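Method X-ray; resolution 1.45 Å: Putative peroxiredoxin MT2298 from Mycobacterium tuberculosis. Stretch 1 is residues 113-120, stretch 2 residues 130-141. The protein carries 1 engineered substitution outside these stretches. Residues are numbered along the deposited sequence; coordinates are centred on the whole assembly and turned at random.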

# COMPACT_ATOMS: atom_id res chain seq x y z
N GLY A 113 7.95 -0.12 -8.26
CA GLY A 113 7.17 0.80 -7.43
C GLY A 113 7.38 0.63 -5.93
O GLY A 113 6.53 1.02 -5.11
N ILE A 114 8.53 0.11 -5.56
CA ILE A 114 8.87 -0.12 -4.16
C ILE A 114 10.27 0.41 -3.87
O ILE A 114 11.10 0.53 -4.77
CB ILE A 114 8.82 -1.63 -3.83
CG1 ILE A 114 9.76 -2.42 -4.77
CG2 ILE A 114 7.40 -2.14 -3.83
CD1 ILE A 114 9.81 -3.91 -4.57
N ALA A 115 10.56 0.65 -2.60
CA ALA A 115 11.94 0.91 -2.20
C ALA A 115 12.72 -0.39 -2.30
O ALA A 115 12.20 -1.48 -1.98
CB ALA A 115 12.01 1.46 -0.79
N ASN A 116 13.97 -0.28 -2.77
CA ASN A 116 14.95 -1.32 -2.59
C ASN A 116 15.37 -1.37 -1.13
O ASN A 116 14.89 -0.60 -0.30
CB ASN A 116 16.16 -1.08 -3.53
CG ASN A 116 15.81 -1.28 -5.00
OD1 ASN A 116 15.15 -2.24 -5.35
ND2 ASN A 116 16.27 -0.38 -5.85
N ARG A 117 16.27 -2.31 -0.81
CA ARG A 117 16.74 -2.49 0.55
C ARG A 117 17.88 -1.51 0.84
O ARG A 117 19.06 -1.89 0.94
CB ARG A 117 17.13 -3.96 0.81
CG ARG A 117 15.94 -4.89 0.69
CD ARG A 117 16.19 -6.33 1.17
NE ARG A 117 15.09 -7.15 0.68
CZ ARG A 117 13.86 -7.17 1.18
NH1 ARG A 117 13.59 -6.53 2.30
NH2 ARG A 117 12.89 -7.81 0.51
N GLY A 118 17.52 -0.24 0.94
CA GLY A 118 18.45 0.85 1.22
C GLY A 118 18.58 1.03 2.71
O GLY A 118 17.60 0.96 3.46
N THR A 119 19.80 1.27 3.19
CA THR A 119 20.00 1.53 4.61
C THR A 119 20.98 2.68 4.76
O THR A 119 21.99 2.72 4.07
CB THR A 119 20.62 0.33 5.36
OG1 THR A 119 20.15 -0.91 4.82
CG2 THR A 119 20.37 0.44 6.87
N PHE A 120 20.68 3.57 5.68
CA PHE A 120 21.55 4.70 5.98
C PHE A 120 21.66 4.89 7.45
O PHE A 120 20.75 4.59 8.22
CB PHE A 120 20.97 5.97 5.36
CG PHE A 120 20.81 5.88 3.89
CD1 PHE A 120 19.61 5.41 3.36
CD2 PHE A 120 21.80 6.30 3.02
CE1 PHE A 120 19.46 5.29 2.00
CE2 PHE A 120 21.65 6.19 1.66
CZ PHE A 120 20.46 5.70 1.14
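Stretch 2 (130-141) FAEMKQPGEVRD

Two arginines with like charge lie side by side in this contact, Arg117 NH1 and Arg140 NH2 being 4.3 Å apart. Each is hydrogen-bonded to an oxygen of the other stretch. The guanidinium of Arg117 grips the turn of stretch 2: its NE and NH2 both donate to Pro136 O, at 3.1 and 2.8 Å. The guanidinium of Arg140 lies with one face over Arg117 C, and its NH1 donates to Thr119 OG1 at 2.9 Å. Thr119 OG1 in turn donates to Glu132 OE2 at 2.7 Å, so the hydroxyl links the arginine to the carboxylate.

The backbone frame is an antiparallel pair of strands. Residues 130-134 are extended and run against 117-120, with 172° between their directions and a closest axis approach of 4.5 Å. Lys134 pairs with Arg117 through two hydrogen bonds, Arg117 N to Lys134 O and Lys134 N to Arg117 O, both 2.9 Å. Glu132 pairs with Thr119 in the same way: Thr119 N to Glu132 O is 2.9 Å and Glu132 N to Thr119 O is 3.0 Å. Met133 faces Gly118 in a non-hydrogen-bonded pair, their CA atoms 4.1 Å apart. Ala131 faces Phe120 likewise, and its CB packs 3.8 Å from Phe120 CD2. The side chains of Phe120, Ala131 and Met133 point to one face of the sheet; those of Arg117, Thr119, Glu132 and Lys134 point to the other. There Lys134 NZ forms a salt bridge with Glu132 OE1 at 3.1 Å.

After Lys134 the chain leaves the strand. Gln135 to Glu138 form a type I turn, closed by Glu138 N to Gln135 O at 3.0 Å. Glu138 OE1 also accepts from Gln135 N at 2.8 Å. Pro136 CD sits 3.2 Å from Asn116 OD1, and Pro136 CG meets Ile114 CD1 at 4.1 Å. Asn116 ND2 makes a weak hydrogen bond to Met133 SD at 3.7 Å.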

# COMPACT_ATOMS: atom_id res chain seq x y z
N PHE A 130 26.89 5.99 6.83
CA PHE A 130 26.84 4.63 6.34
C PHE A 130 25.75 4.62 5.27
O PHE A 130 24.72 5.30 5.43
CB PHE A 130 26.47 3.66 7.48
CG PHE A 130 26.21 2.26 7.02
CD1 PHE A 130 27.24 1.37 6.78
CD2 PHE A 130 24.91 1.82 6.79
CE1 PHE A 130 26.99 0.07 6.35
CE2 PHE A 130 24.66 0.55 6.35
CZ PHE A 130 25.67 -0.33 6.10
N ALA A 131 25.99 3.87 4.19
CA ALA A 131 25.04 3.80 3.07
C ALA A 131 25.17 2.50 2.32
O ALA A 131 26.27 2.13 1.90
CB ALA A 131 25.23 4.99 2.13
N GLU A 132 24.05 1.80 2.13
CA GLU A 132 24.07 0.61 1.30
C GLU A 132 22.74 0.50 0.58
O GLU A 132 21.73 1.10 1.02
CB GLU A 132 24.29 -0.64 2.13
CG GLU A 132 23.10 -1.01 3.01
CD GLU A 132 23.27 -2.23 3.88
OE1 GLU A 132 24.28 -2.98 3.74
OE2 GLU A 132 22.36 -2.45 4.73
N MET A 133 22.73 -0.27 -0.49
CA MET A 133 21.48 -0.63 -1.16
C MET A 133 21.55 -2.00 -1.77
O MET A 133 22.34 -2.23 -2.70
CB MET A 133 21.09 0.38 -2.24
CG MET A 133 19.64 0.24 -2.70
SD MET A 133 19.26 1.09 -4.25
CE MET A 133 20.09 0.07 -5.46
N LYS A 134 20.75 -2.92 -1.24
CA LYS A 134 20.59 -4.25 -1.79
C LYS A 134 19.29 -4.37 -2.58
O LYS A 134 18.36 -3.56 -2.41
CB LYS A 134 20.68 -5.30 -0.68
CG LYS A 134 21.97 -5.21 0.15
CD LYS A 134 23.20 -5.36 -0.72
CE LYS A 134 24.44 -5.64 0.11
NZ LYS A 134 24.69 -4.52 1.06
N GLN A 135 19.21 -5.38 -3.43
CA GLN A 135 18.01 -5.62 -4.21
C GLN A 135 16.90 -6.28 -3.39
O GLN A 135 17.14 -6.82 -2.29
CB GLN A 135 18.35 -6.48 -5.44
CG GLN A 135 19.31 -5.79 -6.41
CD GLN A 135 18.73 -4.53 -7.02
OE1 GLN A 135 17.65 -4.55 -7.60
NE2 GLN A 135 19.43 -3.41 -6.85
N PRO A 136 15.66 -6.23 -3.89
CA PRO A 136 14.56 -6.82 -3.12
C PRO A 136 14.75 -8.30 -2.80
O PRO A 136 14.27 -8.79 -1.78
CB PRO A 136 13.33 -6.57 -4.01
CG PRO A 136 13.69 -5.32 -4.75
CD PRO A 136 15.16 -5.46 -5.03
N GLY A 137 15.44 -9.02 -3.67
CA GLY A 137 15.68 -10.45 -3.44
C GLY A 137 16.84 -10.79 -2.54
O GLY A 137 17.07 -11.98 -2.30
N GLU A 138 17.56 -9.78 -2.04
CA GLU A 138 18.71 -9.95 -1.19
C GLU A 138 18.32 -9.68 0.27
O GLU A 138 17.24 -9.14 0.54
CB GLU A 138 19.82 -8.99 -1.60
CG GLU A 138 20.44 -9.31 -2.96
CD GLU A 138 21.58 -8.38 -3.27
OE1 GLU A 138 21.31 -7.23 -3.69
OE2 GLU A 138 22.76 -8.80 -3.10
N VAL A 139 19.19 -10.08 1.18
CA VAL A 139 19.05 -9.89 2.63
C VAL A 139 20.25 -9.15 3.16
O VAL A 139 21.39 -9.56 2.89
CB VAL A 139 18.95 -11.24 3.39
CG1 VAL A 139 18.70 -11.01 4.89
CG2 VAL A 139 17.86 -12.07 2.78
N ARG A 140 20.04 -8.10 3.96
CA ARG A 140 21.14 -7.30 4.48
C ARG A 140 21.79 -7.97 5.69
O ARG A 140 21.16 -8.79 6.38
CB ARG A 140 20.65 -5.90 4.82
CG ARG A 140 20.26 -5.12 3.59
CD ARG A 140 19.55 -3.83 3.96
NE ARG A 140 18.15 -4.09 4.21
CZ ARG A 140 17.21 -3.15 4.18
NH1 ARG A 140 17.55 -1.87 4.06
NH2 ARG A 140 15.94 -3.50 4.32
N ASP A 141 23.05 -7.61 5.93
CA ASP A 141 23.82 -8.04 7.08
C ASP A 141 23.75 -6.95 8.15
O ASP A 141 24.40 -5.91 8.04
CB ASP A 141 25.27 -8.28 6.63
CG ASP A 141 26.15 -8.79 7.74
OD1 ASP A 141 25.71 -8.88 8.90
OD2 ASP A 141 27.33 -9.09 7.41